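Side-chain contacts in genome polyprotein (PDB 6QWT), which probably copies viral RNA as the RNA-dependent RNA polymerase (3Dpol) released from a picornavirus polyprotein: residues A[68-73]-A[308-313]; A[99-104]-A[196-201]; A[205-210]-A[217-222]; A[320-325]-A[342-347]; A[404-409]-A[437-442]. One frame throughout, in Å; residues are numbered along the deposited sequence.

Contact 1 of 5, residues A[68-73]-A[308-313]; sequences PSLIPA and NNISLL
Leu70 and Ile310 meet at about a right angle, the CD1 methyl of Leu70 lying 3.8 Å from CG2 of Ile310. The first bond of the Leu70 side chain runs past helix 298-316; with CG anti to the backbone N (chi1 179°), its isobutyl end turns in. Ala73 fits more directly. Its CB points toward helix 298-316 and lies 3.4 Å from the carbonyl O of Ile310. The same CB is 3.9 Å from CB of Leu313. A side chain this short lets the two backbones close to 5.3 Å between the CA atoms of Ala73 and Leu313. The Ile310 side chain is shared: CG2 faces Leu70 and Ala73, whereas CD1 reaches 3.9 Å from the Ala73 carbonyl O. Helix 298-316 precedes the hairpin that carries the polymerase YGDD motif, so the contact packs the start of helix 70-81 on the helix that leads into that palm hairpin. Val244, Val245 and Leu248 of helix 243-256 also pack on Leu70, and Ser69 OG bonds to Ser314 O, one residue beyond the segment. Between the segments themselves there is no hydrogen bond or charge pair, so shape and burial of aliphatic groups hold this interface.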
# COMPACT_ATOMS: atom_id res chain seq x y z
N PRO A 68 2.28 -15.56 22.84
CA PRO A 68 1.24 -15.51 23.89
C PRO A 68 0.24 -14.37 23.78
O PRO A 68 -0.92 -14.55 24.16
CB PRO A 68 2.07 -15.41 25.17
CG PRO A 68 3.31 -16.15 24.86
CD PRO A 68 3.61 -15.85 23.41
N SER A 69 0.65 -13.21 23.28
CA SER A 69 -0.24 -12.05 23.19
C SER A 69 -0.92 -11.92 21.84
O SER A 69 -1.69 -10.97 21.64
CB SER A 69 0.54 -10.77 23.50
OG SER A 69 1.50 -10.49 22.50
N LEU A 70 -0.69 -12.86 20.91
CA LEU A 70 -1.22 -12.70 19.55
C LEU A 70 -2.73 -12.92 19.51
O LEU A 70 -3.47 -12.08 18.99
CB LEU A 70 -0.50 -13.66 18.59
CG LEU A 70 -1.00 -13.59 17.15
CD1 LEU A 70 -0.97 -12.15 16.62
CD2 LEU A 70 -0.18 -14.51 16.24
N ILE A 71 -3.20 -14.06 20.03
CA ILE A 71 -4.64 -14.32 20.06
C ILE A 71 -5.39 -13.24 20.83
O ILE A 71 -6.45 -12.79 20.36
CB ILE A 71 -4.92 -15.73 20.59
CG1 ILE A 71 -4.23 -16.79 19.71
CG2 ILE A 71 -6.43 -15.97 20.71
CD1 ILE A 71 -5.11 -17.37 18.65
N PRO A 72 -4.95 -12.81 22.02
CA PRO A 72 -5.62 -11.66 22.66
C PRO A 72 -5.66 -10.42 21.78
O PRO A 72 -6.67 -9.70 21.79
CB PRO A 72 -4.78 -11.44 23.93
CG PRO A 72 -4.24 -12.78 24.24
CD PRO A 72 -3.93 -13.40 22.91
N ALA A 73 -4.60 -10.16 21.01
CA ALA A 73 -4.61 -8.99 20.13
C ALA A 73 -5.65 -9.13 19.03
O ALA A 73 -6.32 -8.16 18.67
CB ALA A 73 -3.22 -8.78 19.52
N ASN A 308 -1.21 -5.33 10.50
CA ASN A 308 -0.43 -4.34 11.24
C ASN A 308 -1.09 -3.98 12.57
O ASN A 308 -0.41 -3.90 13.60
CB ASN A 308 -0.25 -3.10 10.36
CG ASN A 308 1.03 -2.36 10.66
OD1 ASN A 308 1.61 -2.51 11.74
ND2 ASN A 308 1.51 -1.60 9.69
N ASN A 309 -2.41 -3.76 12.56
CA ASN A 309 -3.11 -3.46 13.80
C ASN A 309 -2.94 -4.58 14.81
O ASN A 309 -2.61 -4.33 15.98
CB ASN A 309 -4.60 -3.22 13.52
CG ASN A 309 -4.92 -1.76 13.22
OD1 ASN A 309 -5.51 -1.05 14.04
ND2 ASN A 309 -4.55 -1.31 12.02
N ILE A 310 -3.15 -5.83 14.38
CA ILE A 310 -3.04 -6.98 15.27
C ILE A 310 -1.63 -7.08 15.85
O ILE A 310 -1.44 -7.29 17.05
CB ILE A 310 -3.43 -8.27 14.54
CG1 ILE A 310 -4.83 -8.16 13.93
CG2 ILE A 310 -3.33 -9.47 15.46
CD1 ILE A 310 -5.93 -8.58 14.81
N SER A 311 -0.62 -6.93 14.99
CA SER A 311 0.76 -7.08 15.43
C SER A 311 1.13 -6.02 16.46
O SER A 311 1.71 -6.33 17.51
CB SER A 311 1.70 -7.03 14.23
OG SER A 311 1.33 -8.00 13.27
N LEU A 312 0.79 -4.76 16.18
CA LEU A 312 1.07 -3.68 17.13
C LEU A 312 0.37 -3.92 18.47
O LEU A 312 0.97 -3.76 19.53
CB LEU A 312 0.64 -2.34 16.55
CG LEU A 312 1.45 -1.80 15.37
CD1 LEU A 312 0.64 -0.77 14.59
CD2 LEU A 312 2.77 -1.21 15.85
N LEU A 313 -0.91 -4.30 18.42
CA LEU A 313 -1.65 -4.57 19.65
C LEU A 313 -1.01 -5.71 20.44
O LEU A 313 -0.97 -5.67 21.67
CB LEU A 313 -3.11 -4.88 19.33
CG LEU A 313 -3.96 -3.69 18.87
CD1 LEU A 313 -5.21 -4.15 18.13
CD2 LEU A 313 -4.35 -2.80 20.04

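Contact 2 of 5, residues A[99-104]-A[196-201]; sequences PLLDGI and AMHSQP
Leu100 and Ser199 bring the two backbones nearest, their CA atoms 5.8 Å apart, where a turn leading into the short, weakly bonded strand 101-102 passes the C-terminal end of helix 191-198. The side chains touch lightly. CD2 of Leu100 rests 4.1 Å from CB of Ser199, so it is the methylene of the serine that is met. The hydroxyl OG is turned back to its own helix, where it bonds to the carbonyl O of Glu195. One residue on, Leu101 crosses His198 at about a right angle: its CD1 methyl lies 4.0 Å from CB of His198 and almost as near to CG, coming to the imidazole obliquely. CG of Leu101 anti to its backbone N (chi1 -162°) carries CD1 to the base of the imidazole. A water lies in the plane of that ring, 2.8 Å from ND1 of His198. It is also placed against the carbonyl O of Leu100, so a water bridge between the segments is likely, but this second leg is too short to be trusted; no direct hydrogen bond joins them. Behind the contact, Gln200 folds back and its NE2 donates to Ala196 O at 2.8 Å, nearly straight at 173° and on a lone pair, tying down the chain as it leaves the helix. Leu101 also packs on Phe194 and Glu195, while Arg187 bonds to the carbonyl of Asp102. The contact is thus surface packing of the two-stranded hairpin 97-98/101-102 on helices 180-189 and 191-198 of the polymerase domain.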
# COMPACT_ATOMS: atom_id res chain seq x y z
N PRO A 99 -22.12 1.56 -4.92
CA PRO A 99 -22.03 2.93 -4.38
C PRO A 99 -20.89 3.14 -3.39
O PRO A 99 -20.54 4.29 -3.12
CB PRO A 99 -23.40 3.12 -3.70
CG PRO A 99 -24.32 2.26 -4.47
CD PRO A 99 -23.51 1.06 -4.89
N LEU A 100 -20.30 2.07 -2.84
CA LEU A 100 -19.25 2.21 -1.84
C LEU A 100 -17.89 1.71 -2.31
O LEU A 100 -16.93 1.78 -1.54
CB LEU A 100 -19.65 1.45 -0.56
CG LEU A 100 -20.95 1.90 0.10
CD1 LEU A 100 -21.26 1.02 1.30
CD2 LEU A 100 -20.86 3.36 0.50
N LEU A 101 -17.78 1.23 -3.54
CA LEU A 101 -16.54 0.65 -4.02
C LEU A 101 -16.47 0.77 -5.54
O LEU A 101 -17.40 0.35 -6.23
CB LEU A 101 -16.42 -0.82 -3.60
CG LEU A 101 -15.04 -1.47 -3.63
CD1 LEU A 101 -14.13 -0.88 -2.55
CD2 LEU A 101 -15.15 -2.98 -3.47
N ASP A 102 -15.38 1.33 -6.04
CA ASP A 102 -15.23 1.53 -7.48
C ASP A 102 -14.93 0.21 -8.17
O ASP A 102 -14.43 -0.75 -7.57
CB ASP A 102 -14.12 2.54 -7.77
CG ASP A 102 -14.64 3.96 -7.86
OD1 ASP A 102 -15.60 4.20 -8.63
OD2 ASP A 102 -14.08 4.84 -7.17
N GLY A 103 -15.26 0.16 -9.46
CA GLY A 103 -14.97 -1.00 -10.27
C GLY A 103 -13.48 -1.17 -10.51
O GLY A 103 -12.65 -0.37 -10.08
N ILE A 104 -13.15 -2.24 -11.22
CA ILE A 104 -11.75 -2.57 -11.45
C ILE A 104 -11.14 -1.60 -12.47
O ILE A 104 -11.84 -1.02 -13.31
CB ILE A 104 -11.59 -4.03 -11.92
CG1 ILE A 104 -12.38 -4.27 -13.21
CG2 ILE A 104 -12.03 -5.00 -10.83
CD1 ILE A 104 -12.14 -5.63 -13.82
N ALA A 196 -17.00 -1.77 3.65
CA ALA A 196 -17.12 -1.21 4.99
C ALA A 196 -15.88 -0.40 5.37
O ALA A 196 -15.99 0.63 6.05
CB ALA A 196 -17.35 -2.33 6.01
N MET A 197 -14.70 -0.84 4.94
CA MET A 197 -13.46 -0.20 5.35
C MET A 197 -13.02 0.91 4.39
O MET A 197 -12.69 2.01 4.83
CB MET A 197 -12.35 -1.24 5.48
CG MET A 197 -12.62 -2.28 6.56
SD MET A 197 -11.29 -3.48 6.72
CE MET A 197 -9.93 -2.43 7.24
N HIS A 198 -13.03 0.62 3.09
CA HIS A 198 -12.58 1.60 2.09
C HIS A 198 -13.44 2.86 2.12
O HIS A 198 -12.93 3.96 1.89
CB HIS A 198 -12.60 0.96 0.70
CG HIS A 198 -11.87 1.76 -0.34
ND1 HIS A 198 -12.45 2.79 -1.04
CD2 HIS A 198 -10.60 1.66 -0.80
CE1 HIS A 198 -11.57 3.30 -1.88
NE2 HIS A 198 -10.44 2.63 -1.76
N SER A 199 -14.74 2.72 2.39
CA SER A 199 -15.63 3.88 2.43
C SER A 199 -15.58 4.63 3.75
O SER A 199 -16.26 5.65 3.88
CB SER A 199 -17.07 3.45 2.15
OG SER A 199 -17.69 2.98 3.34
N GLN A 200 -14.80 4.16 4.73
CA GLN A 200 -14.68 4.83 6.02
C GLN A 200 -13.23 4.82 6.48
O GLN A 200 -12.89 4.27 7.53
CB GLN A 200 -15.59 4.16 7.06
CG GLN A 200 -17.07 4.14 6.69
CD GLN A 200 -17.91 3.38 7.70
OE1 GLN A 200 -18.71 3.98 8.43
NE2 GLN A 200 -17.75 2.07 7.74
N PRO A 201 -12.33 5.45 5.72
CA PRO A 201 -10.92 5.48 6.13
C PRO A 201 -10.75 6.26 7.43
O PRO A 201 -11.38 7.30 7.64
CB PRO A 201 -10.21 6.15 4.96
CG PRO A 201 -11.25 6.90 4.25
CD PRO A 201 -12.55 6.21 4.47
O HOH W 1 -15.14 3.36 -1.14

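Contact 3 of 5, residues A[205-210]-A[217-222]; sequences GSAVGC and TPFYHS
Ala207 and Cys210 both set their CB atoms against the far end of the Phe219 ring. CZ of Phe219 lies 3.7 Å from CB of Cys210 and 3.9 Å from CB of Ala207, and CE1 is nearly as close to both, so the ring corner is wedged between two small groups that approach it obliquely. The sulfur of Cys210 stands at the ring edge, 77° off the ring normal and 5.4 Å from the ring centroid of Phe219, a sulfur-aromatic contact. Ala207 and Cys210 are the first and last residues of a type II beta turn, closed by the bond from Cys210 N to Ala207 O at 3.1 Å; Gly209 supplies the positive phi that this turn needs at its third position. The turn thereby brings both side chains to the same phenyl group. On the helical side, CG of Phe219 lies anti to its carbonyl carbon (chi1 -73°), sending the ring out from helix 212-222. The Phe219 carbonyl O accepts from OG of Ser222 at 2.9 Å, the hydroxyl being tilted 28° from the carbonyl plane. Farther out, Leu330 of strand 327-332 packs on both Ala207 and Phe219, Phe386 of strand 384-388 touches the phenyl ring, and Ala207 is backbone-bonded to Cys331, just before the polymerase YGDD motif.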
# COMPACT_ATOMS: atom_id res chain seq x y z
N GLY A 205 -8.80 1.14 12.30
CA GLY A 205 -7.36 1.29 12.32
C GLY A 205 -6.71 1.32 10.96
O GLY A 205 -5.50 1.10 10.85
N SER A 206 -7.47 1.61 9.90
CA SER A 206 -6.97 1.56 8.54
C SER A 206 -7.23 2.87 7.82
O SER A 206 -8.33 3.43 7.90
CB SER A 206 -7.61 0.41 7.76
OG SER A 206 -7.27 0.49 6.39
N ALA A 207 -6.21 3.36 7.12
CA ALA A 207 -6.31 4.56 6.31
C ALA A 207 -6.47 4.25 4.82
O ALA A 207 -6.46 5.17 4.00
CB ALA A 207 -5.09 5.46 6.52
N VAL A 208 -6.62 2.97 4.47
CA VAL A 208 -6.76 2.59 3.07
C VAL A 208 -8.03 3.19 2.49
O VAL A 208 -9.10 3.14 3.11
CB VAL A 208 -6.74 1.06 2.93
CG1 VAL A 208 -7.06 0.65 1.49
CG2 VAL A 208 -5.40 0.50 3.38
N GLY A 209 -7.91 3.77 1.30
CA GLY A 209 -9.02 4.47 0.67
C GLY A 209 -9.12 5.94 1.02
O GLY A 209 -10.08 6.59 0.60
N CYS A 210 -8.16 6.47 1.76
CA CYS A 210 -8.23 7.86 2.18
C CYS A 210 -7.83 8.79 1.04
O CYS A 210 -7.08 8.43 0.13
CB CYS A 210 -7.31 8.11 3.38
SG CYS A 210 -5.57 8.22 2.94
N THR A 217 -7.81 16.09 7.91
CA THR A 217 -8.46 16.80 9.01
C THR A 217 -9.03 15.84 10.05
O THR A 217 -8.68 15.96 11.24
CB THR A 217 -9.52 17.77 8.46
OG1 THR A 217 -8.88 18.83 7.74
CG2 THR A 217 -10.35 18.37 9.60
N PRO A 218 -9.88 14.87 9.70
CA PRO A 218 -10.35 13.93 10.73
C PRO A 218 -9.24 13.02 11.27
O PRO A 218 -9.30 12.64 12.44
CB PRO A 218 -11.45 13.12 10.02
CG PRO A 218 -11.12 13.23 8.58
CD PRO A 218 -10.55 14.60 8.40
N PHE A 219 -8.24 12.67 10.45
CA PHE A 219 -7.08 11.94 10.96
C PHE A 219 -6.40 12.73 12.08
O PHE A 219 -6.09 12.18 13.14
CB PHE A 219 -6.08 11.66 9.83
CG PHE A 219 -6.52 10.60 8.86
CD1 PHE A 219 -5.71 10.27 7.78
CD2 PHE A 219 -7.73 9.94 9.01
CE1 PHE A 219 -6.10 9.29 6.88
CE2 PHE A 219 -8.12 8.96 8.11
CZ PHE A 219 -7.31 8.63 7.04
N TYR A 220 -6.17 14.02 11.84
CA TYR A 220 -5.51 14.88 12.82
C TYR A 220 -6.31 14.96 14.12
O TYR A 220 -5.77 14.75 15.21
CB TYR A 220 -5.32 16.27 12.20
CG TYR A 220 -4.67 17.31 13.08
CD1 TYR A 220 -3.29 17.45 13.11
CD2 TYR A 220 -5.44 18.18 13.84
CE1 TYR A 220 -2.69 18.42 13.89
CE2 TYR A 220 -4.84 19.15 14.63
CZ TYR A 220 -3.47 19.26 14.65
OH TYR A 220 -2.87 20.23 15.43
N HIS A 221 -7.60 15.26 14.01
CA HIS A 221 -8.41 15.45 15.21
C HIS A 221 -8.68 14.14 15.95
O HIS A 221 -9.02 14.17 17.14
CB HIS A 221 -9.73 16.13 14.85
CG HIS A 221 -9.56 17.54 14.37
ND1 HIS A 221 -9.10 18.55 15.18
CD2 HIS A 221 -9.78 18.11 13.15
CE1 HIS A 221 -9.05 19.68 14.49
NE2 HIS A 221 -9.45 19.44 13.26
N SER A 222 -8.52 12.99 15.29
CA SER A 222 -8.72 11.72 15.97
C SER A 222 -7.62 11.45 16.98
O SER A 222 -7.84 10.72 17.96
CB SER A 222 -8.81 10.58 14.95
OG SER A 222 -7.51 10.15 14.56

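Contact 4 of 5, residues A[320-325]-A[342-347]; sequences PDFDTS and PSIHPS
Pro342, which follows a cis peptide bond, presses its ring against the backbone of Asp321: its CD lies 3.3 Å from the carbonyl O of Asp321, and CG lies almost as near. The same CG meets CB of Asp321 at 3.9 Å, while the carboxylate leads away from the proline, so of the aspartate side chain it is CB that touches. The second meeting is apolar. CD1 of Ile344 comes obliquely to the Phe322 ring, 3.9 Å from its CD1 and 4.1 Å from the Phe322 CB. An extended Ile344 chain (chi2 -177°) carries that methyl across to the phenylalanine. Thr324 N of the same loop lies 4.1 Å above the plane of the Phe322 ring, over its centre. The loop turns at Asp323, whose OD1 accepts from Ser325 N at 3.0 Å in an Asx turn. Beyond Ile344, His345 is the N-cap of helix 346-356, its ND1 accepting from Ser347 N. The contact thus joins the loops flanking the hairpin of strands 327-332 and 335-340, which carries the polymerase YGDD motif of the palm, with Phe322 on Trp327 at the hairpin's start, and Met316, at the end of helix 298-316, touching both Phe322 and Ile344.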
# COMPACT_ATOMS: atom_id res chain seq x y z
N PRO A 320 3.13 -3.42 30.84
CA PRO A 320 2.37 -3.48 32.10
C PRO A 320 1.35 -2.36 32.26
O PRO A 320 0.33 -2.57 32.92
CB PRO A 320 3.47 -3.40 33.18
CG PRO A 320 4.65 -2.78 32.48
CD PRO A 320 4.58 -3.27 31.07
N ASP A 321 1.60 -1.19 31.67
CA ASP A 321 0.72 -0.04 31.86
C ASP A 321 -0.20 0.20 30.66
O ASP A 321 -0.82 1.26 30.59
CB ASP A 321 1.55 1.21 32.13
CG ASP A 321 2.44 1.05 33.35
OD1 ASP A 321 3.67 1.21 33.21
OD2 ASP A 321 1.91 0.76 34.44
N PHE A 322 -0.30 -0.75 29.74
CA PHE A 322 -1.15 -0.56 28.57
C PHE A 322 -2.61 -0.50 29.00
O PHE A 322 -3.11 -1.43 29.64
CB PHE A 322 -0.93 -1.68 27.55
CG PHE A 322 -1.87 -1.61 26.38
CD1 PHE A 322 -1.96 -0.46 25.61
CD2 PHE A 322 -2.67 -2.69 26.04
CE1 PHE A 322 -2.83 -0.39 24.54
CE2 PHE A 322 -3.54 -2.63 24.96
CZ PHE A 322 -3.61 -1.48 24.21
N ASP A 323 -3.28 0.59 28.65
CA ASP A 323 -4.72 0.72 28.85
C ASP A 323 -5.41 0.20 27.60
O ASP A 323 -5.31 0.80 26.53
CB ASP A 323 -5.08 2.18 29.14
CG ASP A 323 -6.49 2.34 29.67
OD1 ASP A 323 -7.41 1.67 29.16
OD2 ASP A 323 -6.68 3.15 30.60
N THR A 324 -6.12 -0.92 27.74
CA THR A 324 -6.75 -1.56 26.59
C THR A 324 -7.90 -0.75 26.01
O THR A 324 -8.49 -1.17 25.01
CB THR A 324 -7.25 -2.96 26.95
OG1 THR A 324 -8.23 -2.88 27.99
CG2 THR A 324 -6.09 -3.83 27.42
N SER A 325 -8.23 0.40 26.60
CA SER A 325 -9.29 1.26 26.10
C SER A 325 -8.81 2.62 25.63
O SER A 325 -9.61 3.36 25.04
CB SER A 325 -10.37 1.45 27.18
OG SER A 325 -11.11 0.26 27.37
N PRO A 342 -1.34 5.52 29.02
CA PRO A 342 -0.08 6.26 28.90
C PRO A 342 0.70 5.94 27.63
O PRO A 342 0.46 4.91 27.00
CB PRO A 342 0.71 5.81 30.14
CG PRO A 342 0.16 4.47 30.46
CD PRO A 342 -1.30 4.54 30.13
N SER A 343 1.62 6.82 27.26
CA SER A 343 2.34 6.69 26.00
C SER A 343 3.33 5.53 26.06
O SER A 343 4.13 5.43 26.99
CB SER A 343 3.07 7.99 25.67
OG SER A 343 3.82 7.87 24.48
N ILE A 344 3.26 4.65 25.06
CA ILE A 344 4.20 3.55 24.91
C ILE A 344 5.22 3.94 23.85
O ILE A 344 4.85 4.22 22.70
CB ILE A 344 3.48 2.24 24.55
CG1 ILE A 344 2.54 1.83 25.68
CG2 ILE A 344 4.49 1.14 24.26
CD1 ILE A 344 1.83 0.51 25.44
N HIS A 345 6.49 3.96 24.23
CA HIS A 345 7.53 4.39 23.31
C HIS A 345 7.78 3.32 22.25
O HIS A 345 7.72 2.13 22.55
CB HIS A 345 8.82 4.69 24.07
CG HIS A 345 9.80 5.54 23.31
ND1 HIS A 345 10.73 5.00 22.45
CD2 HIS A 345 10.00 6.88 23.30
CE1 HIS A 345 11.46 5.97 21.94
NE2 HIS A 345 11.04 7.12 22.43
N PRO A 346 8.03 3.71 20.99
CA PRO A 346 8.31 2.71 19.95
C PRO A 346 9.54 1.87 20.23
O PRO A 346 9.71 0.82 19.59
CB PRO A 346 8.48 3.55 18.68
CG PRO A 346 8.72 4.94 19.16
CD PRO A 346 7.97 5.08 20.44
N SER A 347 10.41 2.30 21.15
CA SER A 347 11.50 1.43 21.60
C SER A 347 10.95 0.12 22.16
O SER A 347 11.47 -0.96 21.88
CB SER A 347 12.34 2.14 22.66
OG SER A 347 13.39 2.86 22.06

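Contact 5 of 5, residues A[404-409]-A[437-442]; sequences TYQQSV and QKWCDT
Tyr405 and Trp439 form the tight part of the contact, a T-shaped stack in which the tyrosine edge stands on one face of the indole. The ring planes are 82° apart, and the Tyr405 and Trp439 five-membered ring centroids are separated by 4.9 Å. The edge atom CD2 of Tyr405 does the touching, 3.6 Å from CD1 of Trp439 and about as near to NE1, offset toward the rim of the indole. With CG of Tyr405 between its backbone N and carbonyl carbon (chi1 49°), the ring edge is brought over the indole, whereas Trp439 projects with CG anti to its backbone N. The indole also lays its N-H against the other helix's backbone: NE1 of Trp439 donates to Tyr405 O, but at 3.3 Å and 136° the bond is weak and bent. Round the indole the packing is looser. CG2 of Val409 lies 4.1 Å from CZ2 of Trp439, and CG of Gln406 is at the same distance from CD1 of Trp439, both oblique to the ring. On the solvent side, Lys438 and Gln437 are exposed and do not touch 404-409; Gln437 NE2 bonds to Asp441 OD1 of its own helix, approaching from above the carboxylate plane. Leu424 and Ala428 of helix 417-428 also pack on the indole, placing it among three helices of the C-terminal part, the thumb of picornaviral polymerases. Aromatic packing therefore carries most of this interface, and the N-H of the buried Trp439 gains a backbone partner, Tyr405 O, though a weakly held one.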
# COMPACT_ATOMS: atom_id res chain seq x y z
N THR A 404 9.77 14.86 -2.52
CA THR A 404 8.86 14.11 -3.37
C THR A 404 8.68 14.79 -4.72
O THR A 404 8.98 14.22 -5.77
CB THR A 404 7.51 13.94 -2.66
OG1 THR A 404 7.68 13.13 -1.49
CG2 THR A 404 6.51 13.27 -3.59
N TYR A 405 8.18 16.03 -4.72
CA TYR A 405 7.89 16.71 -5.98
C TYR A 405 9.09 17.43 -6.58
O TYR A 405 9.07 17.73 -7.78
CB TYR A 405 6.72 17.70 -5.82
CG TYR A 405 6.82 18.64 -4.64
CD1 TYR A 405 6.22 18.33 -3.42
CD2 TYR A 405 7.48 19.86 -4.75
CE1 TYR A 405 6.29 19.19 -2.34
CE2 TYR A 405 7.56 20.73 -3.67
CZ TYR A 405 6.96 20.39 -2.47
OH TYR A 405 7.04 21.25 -1.40
N GLN A 406 10.13 17.70 -5.79
CA GLN A 406 11.35 18.25 -6.37
C GLN A 406 12.09 17.21 -7.21
O GLN A 406 12.64 17.53 -8.27
CB GLN A 406 12.26 18.79 -5.26
CG GLN A 406 11.79 20.11 -4.66
CD GLN A 406 12.56 20.50 -3.42
OE1 GLN A 406 13.28 19.69 -2.84
NE2 GLN A 406 12.41 21.75 -2.99
N GLN A 407 12.10 15.96 -6.75
CA GLN A 407 12.81 14.91 -7.49
C GLN A 407 11.95 14.34 -8.61
O GLN A 407 12.45 14.08 -9.71
CB GLN A 407 13.25 13.80 -6.54
CG GLN A 407 14.25 14.24 -5.48
CD GLN A 407 15.55 14.77 -6.08
OE1 GLN A 407 16.20 14.10 -6.87
NE2 GLN A 407 15.93 15.98 -5.68
N SER A 408 10.65 14.12 -8.36
CA SER A 408 9.80 13.47 -9.35
C SER A 408 9.67 14.31 -10.62
O SER A 408 9.55 13.75 -11.72
CB SER A 408 8.41 13.20 -8.78
OG SER A 408 8.47 12.21 -7.76
N VAL A 409 9.70 15.64 -10.49
CA VAL A 409 9.49 16.50 -11.64
C VAL A 409 10.64 16.38 -12.64
O VAL A 409 10.47 16.75 -13.81
CB VAL A 409 9.30 17.96 -11.20
CG1 VAL A 409 10.63 18.59 -10.81
CG2 VAL A 409 8.61 18.76 -12.30
N GLN A 437 5.40 28.77 -5.03
CA GLN A 437 5.92 29.61 -6.10
C GLN A 437 7.40 29.34 -6.35
O GLN A 437 7.85 29.34 -7.49
CB GLN A 437 5.69 31.08 -5.77
CG GLN A 437 5.90 32.01 -6.95
CD GLN A 437 5.02 31.64 -8.13
OE1 GLN A 437 3.82 31.41 -7.97
NE2 GLN A 437 5.61 31.58 -9.31
N LYS A 438 8.17 29.11 -5.27
CA LYS A 438 9.60 28.84 -5.43
C LYS A 438 9.83 27.57 -6.24
O LYS A 438 10.72 27.52 -7.10
CB LYS A 438 10.27 28.75 -4.07
CG LYS A 438 10.49 30.09 -3.39
CD LYS A 438 10.97 29.91 -1.95
CE LYS A 438 11.21 31.25 -1.26
NZ LYS A 438 9.95 32.02 -1.05
N TRP A 439 9.04 26.52 -5.97
CA TRP A 439 9.14 25.30 -6.75
C TRP A 439 8.76 25.56 -8.21
O TRP A 439 9.46 25.13 -9.13
CB TRP A 439 8.25 24.22 -6.14
CG TRP A 439 8.17 22.97 -6.96
CD1 TRP A 439 9.14 22.02 -7.09
CD2 TRP A 439 7.07 22.53 -7.76
NE1 TRP A 439 8.72 21.02 -7.93
CE2 TRP A 439 7.44 21.31 -8.35
CE3 TRP A 439 5.80 23.06 -8.04
CZ2 TRP A 439 6.60 20.60 -9.20
CZ3 TRP A 439 4.96 22.35 -8.89
CH2 TRP A 439 5.36 21.14 -9.46
N CYS A 440 7.65 26.28 -8.43
CA CYS A 440 7.22 26.57 -9.80
C CYS A 440 8.27 27.38 -10.55
O CYS A 440 8.56 27.08 -11.72
CB CYS A 440 5.89 27.32 -9.79
SG CYS A 440 4.48 26.42 -9.10
N ASP A 441 8.84 28.39 -9.91
CA ASP A 441 9.81 29.25 -10.58
C ASP A 441 11.09 28.48 -10.92
O ASP A 441 11.65 28.65 -12.01
CB ASP A 441 10.13 30.47 -9.72
CG ASP A 441 8.98 31.46 -9.66
OD1 ASP A 441 8.05 31.35 -10.50
OD2 ASP A 441 9.00 32.35 -8.79
N THR A 442 11.55 27.63 -10.01
CA THR A 442 12.76 26.85 -10.27
C THR A 442 12.54 25.85 -11.40
O THR A 442 13.41 25.67 -12.26
CB THR A 442 13.22 26.14 -9.00
OG1 THR A 442 13.41 27.10 -7.96
CG2 THR A 442 14.53 25.40 -9.24

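Overall arrangement
Contacts 2 and 3 lie in series within the chain loop closed by contact 1, and contacts 4 and 5 follow it. Contacts 1 and 4 have centres about 14 Å apart: contact 1 lies on helix 298-316, contact 4 on the loop that follows it and the one after the hairpin of strands 327-332 and 335-340. Contact 1 is tied to contact 3 by the probable hydrogen bond from Asn309 to Gly205, and contact 3 packs against contact 2 through His198, Pro201 and Met197. Contact 5, about 42 Å from contact 1 between centres, lies on the other side of the chain's centre. Contacts 1, 3 and 4 thus lie next to the palm elements that carry the YGDD hairpin, while contact 5 belongs to the thumb.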